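Local structure of pectate lyase (Cellvibrio cellulosa, 1GXO) at residues G124-H129 / K204-Y209; A130-N135 / T190-Q195; L211-G216 / Y278-L283. The protein cleaves polygalacturonate (pectate) by anti-beta-elimination, as a family 10 polysaccharide lyase whose catalytic module, the part described here, binds calcium and trigalacturonic acid. The protein carries 1 engineered substitution. All coordinates share one frame; numbering follows the deposited sequence. Where two conformers were deposited one is given.

Contact 1: residues G124-H129 / K204-Y209. With ADA (alpha-D-galactopyranuronic acid), chain B; ADA (alpha-D-galactopyranuronic acid), chain C.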
loop_
_atom_site.group_PDB
_atom_site.type_symbol
_atom_site.label_atom_id
_atom_site.label_comp_id
_atom_site.label_asym_id
_atom_site.label_seq_id
_atom_site.Cartn_x
_atom_site.Cartn_y
_atom_site.Cartn_z
ATOM N N GLY A 124 -15.259 -12.412 3.050
ATOM C CA GLY A 124 -16.267 -11.706 3.818
ATOM C C GLY A 124 -15.659 -10.733 4.811
ATOM O O GLY A 124 -14.472 -10.830 5.129
ATOM N N GLY A 125 -16.459 -9.789 5.293
ATOM C CA GLY A 125 -15.992 -8.781 6.235
ATOM C C GLY A 125 -15.023 -7.778 5.623
ATOM O O GLY A 125 -14.933 -7.684 4.407
ATOM N N TYR A 126 -14.282 -7.042 6.456
ATOM C CA TYR A 126 -13.472 -5.917 5.955
ATOM C C TYR A 126 -12.437 -6.291 4.858
ATOM O O TYR A 126 -12.049 -5.424 4.075
ATOM C CB TYR A 126 -12.761 -5.171 7.099
ATOM C CG TYR A 126 -11.659 -5.971 7.728
ATOM C CD1 TYR A 126 -10.388 -6.023 7.152
ATOM C CD2 TYR A 126 -11.885 -6.683 8.901
ATOM C CE1 TYR A 126 -9.358 -6.785 7.729
ATOM C CE2 TYR A 126 -10.871 -7.453 9.484
ATOM C CZ TYR A 126 -9.608 -7.495 8.901
ATOM O OH TYR A 126 -8.598 -8.266 9.474
ATOM N N SER A 127 -11.987 -7.545 4.820
ATOM C CA SER A 127 -10.988 -7.965 3.832
ATOM C C SER A 127 -11.455 -7.809 2.395
ATOM O O SER A 127 -10.633 -7.763 1.465
ATOM C CB SER A 127 -10.460 -9.382 4.104
ATOM O OG SER A 127 -9.861 -9.456 5.379
ATOM N N ASP A 128 -12.777 -7.712 2.222
ATOM C CA ASP A 128 -13.411 -7.566 0.911
ATOM C C ASP A 128 -13.205 -6.176 0.324
ATOM O O ASP A 128 -13.201 -5.989 -0.907
ATOM C CB ASP A 128 -14.924 -7.826 1.021
ATOM C CG ASP A 128 -15.282 -9.309 1.055
ATOM O OD1 ASP A 128 -14.375 -10.176 1.173
ATOM O OD2 ASP A 128 -16.476 -9.690 0.947
ATOM N N HIS A 129 -13.011 -5.206 1.200
ATOM C CA HIS A 129 -12.940 -3.796 0.808
ATOM C C HIS A 129 -11.754 -3.529 -0.086
ATOM O O HIS A 129 -10.814 -4.326 -0.139
ATOM C CB HIS A 129 -12.829 -2.914 2.059
ATOM C CG HIS A 129 -14.058 -2.924 2.910
ATOM N ND1 HIS A 129 -15.330 -2.988 2.373
ATOM C CD2 HIS A 129 -14.215 -2.866 4.254
ATOM C CE1 HIS A 129 -16.218 -2.964 3.354
ATOM N NE2 HIS A 129 -15.567 -2.909 4.505
ATOM N N LYS A 204 -14.252 2.908 5.169
ATOM C CA LYS A 204 -14.733 1.743 5.909
ATOM C C LYS A 204 -13.787 1.475 7.060
ATOM O O LYS A 204 -12.616 1.854 6.998
ATOM C CB LYS A 204 -14.757 0.504 5.004
ATOM C CG LYS A 204 -15.638 0.627 3.763
ATOM C CD LYS A 204 -17.118 0.706 4.128
ATOM C CE LYS A 204 -17.939 1.018 2.880
ATOM N NZ LYS A 204 -19.386 0.863 3.124
ATOM N N LYS A 205 -14.289 0.810 8.103
ATOM C CA LYS A 205 -13.430 0.290 9.158
ATOM C C LYS A 205 -12.734 -0.986 8.662
ATOM O O LYS A 205 -13.142 -1.585 7.637
ATOM C CB LYS A 205 -14.250 -0.100 10.399
ATOM C CG LYS A 205 -15.295 0.879 10.876
ATOM C CD LYS A 205 -15.943 0.394 12.179
ATOM C CE LYS A 205 -17.166 1.288 12.603
ATOM N NZ LYS A 205 -16.915 2.661 13.186
ATOM N N ALA A 206 -11.717 -1.416 9.406
ATOM C CA ALA A 206 -11.097 -2.739 9.247
ATOM C C ALA A 206 -11.161 -3.480 10.580
ATOM O O ALA A 206 -12.237 -3.781 11.097
ATOM C CB ALA A 206 -9.666 -2.589 8.798
ATOM N N ARG A 207 -9.997 -3.763 11.145
ATOM C CA ARG A 207 -9.944 -4.320 12.481
ATOM C C ARG A 207 -10.502 -3.297 13.475
ATOM O O ARG A 207 -10.612 -2.111 13.153
ATOM C CB ARG A 207 -8.520 -4.749 12.811
ATOM C CG ARG A 207 -8.057 -5.891 11.926
ATOM C CD ARG A 207 -6.590 -6.182 11.975
ATOM N NE ARG A 207 -5.785 -5.100 11.434
ATOM C CZ ARG A 207 -4.526 -5.248 11.039
ATOM N NH1 ARG A 207 -3.967 -6.462 11.112
ATOM N NH2 ARG A 207 -3.825 -4.209 10.554
ATOM N N ALA A 208 -10.876 -3.766 14.664
ATOM C CA ALA A 208 -11.627 -2.953 15.637
ATOM C C ALA A 208 -11.051 -1.571 15.923
ATOM O O ALA A 208 -11.787 -0.619 16.184
ATOM C CB ALA A 208 -11.802 -3.723 16.947
ATOM N N TYR A 209 -9.732 -1.482 15.864
ATOM C CA TYR A 209 -8.997 -0.274 16.195
ATOM C C TYR A 209 -8.602 0.496 14.929
ATOM O O TYR A 209 -7.750 1.381 14.984
ATOM C CB TYR A 209 -7.751 -0.667 16.990
ATOM C CG TYR A 209 -7.019 -1.861 16.406
ATOM C CD1 TYR A 209 -6.020 -1.697 15.434
ATOM C CD2 TYR A 209 -7.306 -3.164 16.845
ATOM C CE1 TYR A 209 -5.330 -2.809 14.891
ATOM C CE2 TYR A 209 -6.636 -4.267 16.317
ATOM C CZ TYR A 209 -5.659 -4.084 15.345
ATOM O OH TYR A 209 -4.992 -5.172 14.841
HETATM C C1 ADA B . -4.776 -9.492 12.297
HETATM C C2 ADA B . -3.393 -10.169 12.211
HETATM C C3 ADA B . -2.812 -10.671 13.548
HETATM C C4 ADA B . -3.085 -9.759 14.765
HETATM C C5 ADA B . -4.594 -9.408 14.743
HETATM C C6 ADA B . -4.835 -8.448 15.941
HETATM O O1 ADA B . -5.850 -10.393 12.101
HETATM O O2 ADA B . -3.452 -11.237 11.282
HETATM O O3 ADA B . -1.420 -10.835 13.381
HETATM O O4 ADA B . -2.412 -8.483 14.681
HETATM O O5 ADA B . -4.951 -8.781 13.515
HETATM O O6B ADA B . -4.061 -8.450 16.911
HETATM O O6A ADA B . -5.786 -7.679 15.931
HETATM C C1 ADA C . -1.010 -8.136 14.878
HETATM C C2 ADA C . -0.900 -6.847 15.735
HETATM C C3 ADA C . -1.304 -5.554 14.961
HETATM C C4 ADA C . -0.545 -5.460 13.616
HETATM C C5 ADA C . -0.932 -6.775 12.909
HETATM C C6 ADA C . -0.511 -6.768 11.429
HETATM O O2 ADA C . -1.616 -6.960 16.945
HETATM O O3 ADA C . -1.168 -4.388 15.788
HETATM O O4 ADA C . 0.856 -5.346 13.957
HETATM O O5 ADA C . -0.356 -7.861 13.646
HETATM O O6B ADA C . -1.068 -5.999 10.650
HETATM O O6A ADA C . 0.369 -7.533 11.061
HETATM O O HOH W 1 -15.412 -3.174 7.538
#

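Contact 2: residues A130-N135 / T190-Q195. With CA (calcium ion), chain D.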
loop_
_atom_site.group_PDB
_atom_site.type_symbol
_atom_site.label_atom_id
_atom_site.label_comp_id
_atom_site.label_asym_id
_atom_site.label_seq_id
_atom_site.Cartn_x
_atom_site.Cartn_y
_atom_site.Cartn_z
ATOM N N ALA A 130 -11.779 -2.380 -0.746
ATOM C CA ALA A 130 -10.611 -1.871 -1.447
ATOM C C ALA A 130 -9.561 -1.586 -0.380
ATOM O O ALA A 130 -9.777 -0.762 0.493
ATOM C CB ALA A 130 -10.966 -0.597 -2.207
ATOM N N THR A 131 -8.425 -2.265 -0.449
ATOM C CA THR A 131 -7.481 -2.225 0.675
ATOM C C THR A 131 -6.161 -1.500 0.398
ATOM O O THR A 131 -5.215 -2.083 -0.138
ATOM C CB THR A 131 -7.220 -3.649 1.179
ATOM O OG1 THR A 131 -8.453 -4.213 1.631
ATOM C CG2 THR A 131 -6.309 -3.632 2.436
ATOM N N PHE A 132 -6.097 -0.227 0.777
ATOM C CA PHE A 132 -4.812 0.503 0.733
ATOM C C PHE A 132 -3.893 0.175 1.903
ATOM O O PHE A 132 -2.684 0.423 1.823
ATOM C CB PHE A 132 -5.036 2.014 0.657
ATOM C CG PHE A 132 -5.878 2.439 -0.511
ATOM C CD1 PHE A 132 -5.418 2.256 -1.820
ATOM C CD2 PHE A 132 -7.139 2.996 -0.309
ATOM C CE1 PHE A 132 -6.185 2.632 -2.906
ATOM C CE2 PHE A 132 -7.921 3.377 -1.395
ATOM C CZ PHE A 132 -7.439 3.195 -2.699
ATOM N N ASN A 133 -4.468 -0.374 2.979
ATOM C CA ASN A 133 -3.717 -0.823 4.178
ATOM C C ASN A 133 -2.464 -1.613 3.815
ATOM O O ASN A 133 -2.531 -2.499 2.981
ATOM C CB ASN A 133 -4.622 -1.693 5.059
ATOM C CG ASN A 133 -4.166 -1.776 6.518
ATOM O OD1 ASN A 133 -4.575 -2.682 7.241
ATOM N ND2 ASN A 133 -3.361 -0.833 6.957
ATOM N N ASP A 134 -1.330 -1.276 4.434
ATOM C CA ASP A 134 -0.022 -1.882 4.118
ATOM C C ASP A 134 0.418 -1.658 2.659
ATOM O O ASP A 134 1.144 -2.478 2.078
ATOM C CB ASP A 134 0.000 -3.386 4.446
ATOM C CG ASP A 134 -0.385 -3.677 5.902
ATOM O OD1 ASP A 134 -0.138 -2.805 6.770
ATOM O OD2 ASP A 134 -0.936 -4.734 6.263
ATOM N N ASN A 135 0.010 -0.535 2.074
ATOM C CA ASN A 135 0.348 -0.253 0.685
ATOM C C ASN A 135 -0.134 -1.359 -0.253
ATOM O O ASN A 135 0.323 -1.444 -1.395
ATOM C CB ASN A 135 1.855 -0.010 0.498
ATOM C CG ASN A 135 2.374 1.198 1.298
ATOM O OD1 ASN A 135 1.757 2.278 1.301
ATOM N ND2 ASN A 135 3.516 1.019 1.974
ATOM N N THR A 190 -8.697 15.720 -0.366
ATOM C CA THR A 190 -7.632 15.430 0.595
ATOM C C THR A 190 -6.912 14.131 0.263
ATOM O O THR A 190 -6.207 14.056 -0.746
ATOM C CB THR A 190 -8.144 15.468 2.070
ATOM O OG1 THR A 190 -9.241 14.558 2.238
ATOM C CG2 THR A 190 -8.738 16.841 2.398
ATOM N N VAL A 191 -7.084 13.116 1.097
ATOM C CA VAL A 191 -6.446 11.819 0.857
ATOM C C VAL A 191 -7.432 10.620 0.911
ATOM O O VAL A 191 -8.573 10.723 0.446
ATOM C CB VAL A 191 -5.176 11.606 1.756
ATOM C CG1 VAL A 191 -4.039 12.599 1.340
ATOM C CG2 VAL A 191 -5.507 11.705 3.277
ATOM N N TRP A 192 -6.969 9.496 1.458
ATOM C CA TRP A 192 -7.719 8.242 1.461
ATOM C C TRP A 192 -7.758 7.610 2.835
ATOM O O TRP A 192 -6.883 7.830 3.668
ATOM C CB TRP A 192 -7.083 7.235 0.494
ATOM C CG TRP A 192 -7.109 7.715 -0.910
ATOM C CD1 TRP A 192 -8.045 7.408 -1.878
ATOM C CD2 TRP A 192 -6.190 8.627 -1.518
ATOM N NE1 TRP A 192 -7.759 8.084 -3.043
ATOM C CE2 TRP A 192 -6.636 8.851 -2.850
ATOM C CE3 TRP A 192 -5.034 9.289 -1.074
ATOM C CZ2 TRP A 192 -5.954 9.684 -3.735
ATOM C CZ3 TRP A 192 -4.365 10.128 -1.947
ATOM C CH2 TRP A 192 -4.823 10.324 -3.264
ATOM N N CYS A 193 -8.792 6.804 3.050
ATOM C CA CYS A 193 -8.845 5.909 4.178
ATOM C C CYS A 193 -7.977 4.690 3.874
ATOM O O CYS A 193 -7.707 4.388 2.704
ATOM C CB CYS A 193 -10.288 5.477 4.403
ATOM S SG CYS A 193 -10.539 4.703 6.015
ATOM N N ALA A 194 -7.572 3.961 4.911
ATOM C CA ALA A 194 -6.813 2.727 4.693
ATOM C C ALA A 194 -7.665 1.673 3.988
ATOM O O ALA A 194 -7.133 0.716 3.417
ATOM C CB ALA A 194 -6.255 2.172 6.007
ATOM N N GLN A 195 -8.983 1.831 4.050
ATOM C CA GLN A 195 -9.870 0.956 3.282
ATOM C C GLN A 195 -11.165 1.655 2.899
ATOM O O GLN A 195 -11.734 2.397 3.694
ATOM C CB GLN A 195 -10.131 -0.399 4.004
ATOM C CG GLN A 195 -10.654 -0.313 5.443
ATOM C CD GLN A 195 -9.592 0.112 6.403
ATOM O OE1 GLN A 195 -8.444 -0.321 6.295
ATOM N NE2 GLN A 195 -9.961 0.953 7.367
HETATM CA CA CA D . -0.118 -3.821 9.386
HETATM O O HOH W 2 -7.435 -2.986 5.748
HETATM O O HOH W 3 -2.170 -2.427 9.169
HETATM O O HOH W 4 2.105 -4.008 9.669
#

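Contact 3: residues L211-G216 / Y278-L283. With ADA (alpha-D-galactopyranuronic acid), chain E.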
loop_
_atom_site.group_PDB
_atom_site.type_symbol
_atom_site.label_atom_id
_atom_site.label_comp_id
_atom_site.label_asym_id
_atom_site.label_seq_id
_atom_site.Cartn_x
_atom_site.Cartn_y
_atom_site.Cartn_z
ATOM N N LEU A 211 -10.535 2.646 12.353
ATOM C CA LEU A 211 -11.823 3.271 12.040
ATOM C C LEU A 211 -11.799 4.093 10.743
ATOM O O LEU A 211 -10.726 4.301 10.165
ATOM C CB LEU A 211 -12.293 4.125 13.224
ATOM C CG LEU A 211 -12.169 3.476 14.617
ATOM C CD1 LEU A 211 -12.678 4.431 15.687
ATOM C CD2 LEU A 211 -12.967 2.170 14.668
ATOM N N GLU A 212 -12.980 4.508 10.270
ATOM C CA GLU A 212 -13.106 5.391 9.101
ATOM C C GLU A 212 -12.389 6.690 9.426
ATOM O O GLU A 212 -12.532 7.219 10.531
ATOM C CB GLU A 212 -14.570 5.684 8.749
ATOM C CG GLU A 212 -15.489 4.471 8.737
ATOM C CD GLU A 212 -16.105 4.163 10.109
ATOM O OE1 GLU A 212 -17.274 3.723 10.154
ATOM O OE2 GLU A 212 -15.435 4.340 11.151
ATOM N N SER A 213 -11.619 7.194 8.468
ATOM C CA SER A 213 -10.623 8.214 8.755
ATOM C C SER A 213 -9.803 8.453 7.509
ATOM O O SER A 213 -9.811 7.640 6.598
ATOM C CB SER A 213 -9.674 7.659 9.832
ATOM O OG SER A 213 -9.167 6.403 9.409
ATOM N N LEU A 214 -9.061 9.553 7.480
ATOM C CA LEU A 214 -7.966 9.697 6.527
ATOM C C LEU A 214 -6.746 8.906 7.057
ATOM O O LEU A 214 -6.469 8.951 8.251
ATOM C CB LEU A 214 -7.636 11.177 6.331
ATOM C CG LEU A 214 -8.785 11.965 5.685
ATOM C CD1 LEU A 214 -8.436 13.452 5.542
ATOM C CD2 LEU A 214 -9.240 11.366 4.324
ATOM N N SER A 215 -6.064 8.146 6.197
ATOM C CA SER A 215 -4.876 7.401 6.642
ATOM C C SER A 215 -3.661 8.280 6.437
ATOM O O SER A 215 -3.327 8.599 5.301
ATOM C CB SER A 215 -4.677 6.127 5.836
ATOM O OG SER A 215 -3.513 5.406 6.255
ATOM N N GLY A 216 -3.014 8.684 7.527
ATOM C CA GLY A 216 -1.735 9.363 7.415
ATOM C C GLY A 216 -0.676 8.415 6.822
ATOM O O GLY A 216 0.277 8.863 6.194
ATOM N N TYR A 278 -0.328 11.866 12.201
ATOM C CA TYR A 278 -1.137 10.851 12.845
ATOM C C TYR A 278 -1.392 9.718 11.883
ATOM O O TYR A 278 -1.378 9.923 10.664
ATOM C CB TYR A 278 -2.458 11.459 13.339
ATOM C CG TYR A 278 -2.294 12.348 14.554
ATOM C CD1 TYR A 278 -2.362 11.815 15.841
ATOM C CD2 TYR A 278 -2.088 13.728 14.422
ATOM C CE1 TYR A 278 -2.241 12.627 16.965
ATOM C CE2 TYR A 278 -1.958 14.558 15.549
ATOM C CZ TYR A 278 -2.036 13.994 16.816
ATOM O OH TYR A 278 -1.878 14.768 17.962
ATOM N N ARG A 279 -1.585 8.520 12.434
ATOM C CA ARG A 279 -1.999 7.343 11.671
ATOM C C ARG A 279 -3.411 7.511 11.104
ATOM O O ARG A 279 -3.677 7.110 9.971
ATOM C CB ARG A 279 -1.948 6.071 12.555
ATOM C CG ARG A 279 -2.262 4.754 11.817
ATOM C CD ARG A 279 -1.206 4.376 10.820
ATOM N NE ARG A 279 -1.265 3.015 10.255
ATOM C CZ ARG A 279 -0.607 1.967 10.745
ATOM N NH1 ARG A 279 0.113 2.083 11.844
ATOM N NH2 ARG A 279 -0.670 0.791 10.141
ATOM N N PHE A 280 -4.303 8.080 11.915
ATOM C CA PHE A 280 -5.720 8.248 11.572
ATOM C C PHE A 280 -6.163 9.691 11.834
ATOM O O PHE A 280 -5.961 10.210 12.936
ATOM C CB PHE A 280 -6.609 7.348 12.440
ATOM C CG PHE A 280 -6.275 5.876 12.362
ATOM C CD1 PHE A 280 -5.476 5.276 13.342
ATOM C CD2 PHE A 280 -6.792 5.086 11.333
ATOM C CE1 PHE A 280 -5.161 3.937 13.280
ATOM C CE2 PHE A 280 -6.489 3.727 11.257
ATOM C CZ PHE A 280 -5.683 3.137 12.234
ATOM N N TYR A 281 -6.766 10.326 10.832
ATOM C CA TYR A 281 -7.312 11.668 10.974
ATOM C C TYR A 281 -8.820 11.616 10.791
ATOM O O TYR A 281 -9.308 10.894 9.947
ATOM C CB TYR A 281 -6.724 12.609 9.917
ATOM C CG TYR A 281 -5.282 13.000 10.144
ATOM C CD1 TYR A 281 -4.243 12.190 9.699
ATOM C CD2 TYR A 281 -4.959 14.199 10.786
ATOM C CE1 TYR A 281 -2.916 12.546 9.901
ATOM C CE2 TYR A 281 -3.627 14.563 10.999
ATOM C CZ TYR A 281 -2.620 13.735 10.544
ATOM O OH TYR A 281 -1.313 14.077 10.739
ATOM N N ASP A 282 -9.564 12.417 11.557
ATOM C CA ASP A 282 -11.024 12.525 11.376
ATOM C C ASP A 282 -11.371 13.013 9.974
ATOM O O ASP A 282 -10.829 14.020 9.521
ATOM C CB ASP A 282 -11.667 13.458 12.410
ATOM C CG ASP A 282 -13.193 13.461 12.328
ATOM O OD1 ASP A 282 -13.827 12.628 13.008
ATOM O OD2 ASP A 282 -13.850 14.271 11.630
ATOM N N LEU A 283 -12.291 12.310 9.316
ATOM C CA LEU A 283 -12.728 12.630 7.956
ATOM C C LEU A 283 -13.186 14.072 7.771
ATOM O O LEU A 283 -12.953 14.686 6.723
ATOM C CB LEU A 283 -13.857 11.698 7.522
ATOM C CG LEU A 283 -13.508 10.232 7.302
ATOM C CD1 LEU A 283 -14.782 9.422 7.049
ATOM C CD2 LEU A 283 -12.542 10.101 6.151
HETATM C C1 ADA E . 1.826 -4.998 12.922
HETATM C C2 ADA E . 3.242 -4.859 13.520
HETATM C C3 ADA E . 3.286 -3.624 14.459
HETATM C C4 ADA E . 2.866 -2.358 13.697
HETATM C C5 ADA E . 1.461 -2.628 13.125
HETATM C C6 ADA E . 0.954 -1.400 12.357
HETATM O O2 ADA E . 3.642 -6.030 14.211
HETATM O O3 ADA E . 4.531 -3.480 15.135
HETATM O O4 ADA E . 3.831 -2.171 12.666
HETATM O O5 ADA E . 1.495 -3.785 12.286
HETATM O O6B ADA E . 1.025 -0.302 12.912
HETATM O O6A ADA E . 0.472 -1.554 11.235
HETATM O O HOH W 5 -13.253 9.882 10.997
HETATM O O HOH W 6 -4.420 4.612 8.818
#

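Contact 1: residues G124-H129 / K204-Y209
Tyr-126 lays one face of its ring on the backbone of Ala-206 and Arg-207, while His-129, one residue past the 3-10 turn 126-128, presents a face to Lys-204. In the first pair the carbonyl carbon of Ala-206 lies above the rim of the ring and Arg-207 N above its centre. Ala-206 CB adds a CH-pi contact, 4.3 Å from the Tyr-126 ring centroid. A chi1 of 70° places Tyr-126 CG between the backbone N and the carbonyl carbon and lays the ring along 206-207, its OH 3.5 Å from Arg-207 CG. In the second pair the lysine chain crosses the imidazole at about a right angle: Lys-204 CG sits 3.6 Å from the His-129 ring centroid and only 10° off the normal. Its bend at chi2 carries NZ away to a salt bridge with Asp-200. Water 1, in the plane of the imidazole, bridges His-129 NE2 at 3.0 Å to Lys-205 O at 2.8 Å. The Arg-207 guanidinium, turned 41° from the Tyr-126 ring, meets the sugar through its edge: NH1 and NH2 both donate to O6B of the chain C galacturonate, at 3.0 and 3.3 Å, and NH2 also pairs with Glu-210. Tyr-209 OH donates to O6A of the chain B galacturonate at 2.8 Å. The segments thus meet through ring faces, backbone, aliphatic carbons and one bridging water, whereas the polar ends of Arg-207 and Tyr-209 are directed to carboxylates of successive sugars, a chemistry suited to an acidic polysaccharide.

Contact 2: residues A130-N135 / T190-Q195
Asn-133 N donates a hydrogen bond to Ala-194 O, 2.9 Å, in the carbonyl plane and on a lone pair. A CA-H...O contact from Gln-195 CA to Ala-130 O, 3.3 Å, accompanies the antiparallel non-hydrogen-bonded pair of Thr-131 with Gln-195. Apolar contact comes from Phe-132. A chi1 of -57° sets its CG beside the backbone N; the ring edge meets Cys-193 O, 3.4 Å from CD2, and the ring lies oblique to the Trp-192 five-membered ring, planes at 62° and centroids 5.4 Å apart. Val-222 of helix 218-226 touches both aromatic side chains. Water 2 adds a second polar link, donating to Asn-133 OD1 at 3.2 Å and to Gln-195 OE1 at 2.9 Å, while Gln-195 NE2 donates to Lys-204 O. Asn-133 ND2 is further fixed by two acceptors, Glu-218 and water 3. That water also binds the calcium ion, together with water 4, Asp-134 OD1 at a long 2.8 Å and one atom from outside the segments. The short antiparallel pairing is thus followed directly by Asn-133 and Asp-134, which place a water and a carboxylate oxygen on the calcium ion next to the bound galacturonates, consistent with a pectate lyase active site.

Contact 3: residues L211-G216 / Y278-L283
Strands 214-215 and 280-281 run antiparallel as a two-stranded sheet, with Leu-214 and Tyr-281 as the hydrogen-bonded pair and Ser-215 and Phe-280 as the non-hydrogen-bonded one. Leu-214 N donates to Tyr-281 O at 2.8 Å and Tyr-281 N returns a bond to Leu-214 O at 2.9 Å, both in the carbonyl plane. One step further, Gly-216 N reaches Arg-279 O from 57° above that carbonyl's plane, not on a lone pair. Gly-216 CA makes a CA-H...O contact of 3.3 Å with Tyr-278 O, and a CB here would run into that oxygen, which accounts for the glycine. On the face carrying Leu-214 and Tyr-281, the two CB atoms touch, and the Leu-214 and Leu-283 side chains cross at a slant, their CD2 atoms 4.0 Å apart. Leu-283 CD2 also packs on the Ser-213 carbonyl group, 3.5 Å from its C. The Tyr-281 phenol curls back to accept from Tyr-278 N and also bonds Thr-251 O. On the face of Ser-215 and Phe-280, the phenyl ring offers an edge to Ser-213 OG, 3.3 Å from CD2; that hydroxyl is turned back to donate to Leu-211 O. Water 6 bridges Ser-215 OG and Arg-279 O, and the same hydroxyl bonds Ser-217 OG and caps Glu-218 N at helix 218-226. Arg-279 points away from the partner strand: chi1 of -175° puts its CG over the rim of one Phe-280 face. NH1 also donates to Ser-313 O, and NH1 and NH2 grip O6B and O6A of the chain E galacturonate, each at 2.8 Å, with NH2 nearly straight at 171°.

Contact 2 is nested along the chain within the loop closed by contact 1, and contact 3 opens only after both have closed; all belong to the pectic acid lyase module. The centre of contact 2 lies about 12 Å from that of contact 1 and about 10 Å from that of contact 3. Contact 2 is the innermost, and probable hydrogen bonds tie it to both neighbours: Gln-195 NE2 to Lys-204 O, and Ser-215 N to Trp-192 O. Lys-205 and Glu-212 form a salt bridge joining contacts 1 and 3. Helix 218-226 is packed by contact 2 and capped from contact 3. The placement of sugar-binding arginines and a calcium ligand is consistent with one binding site.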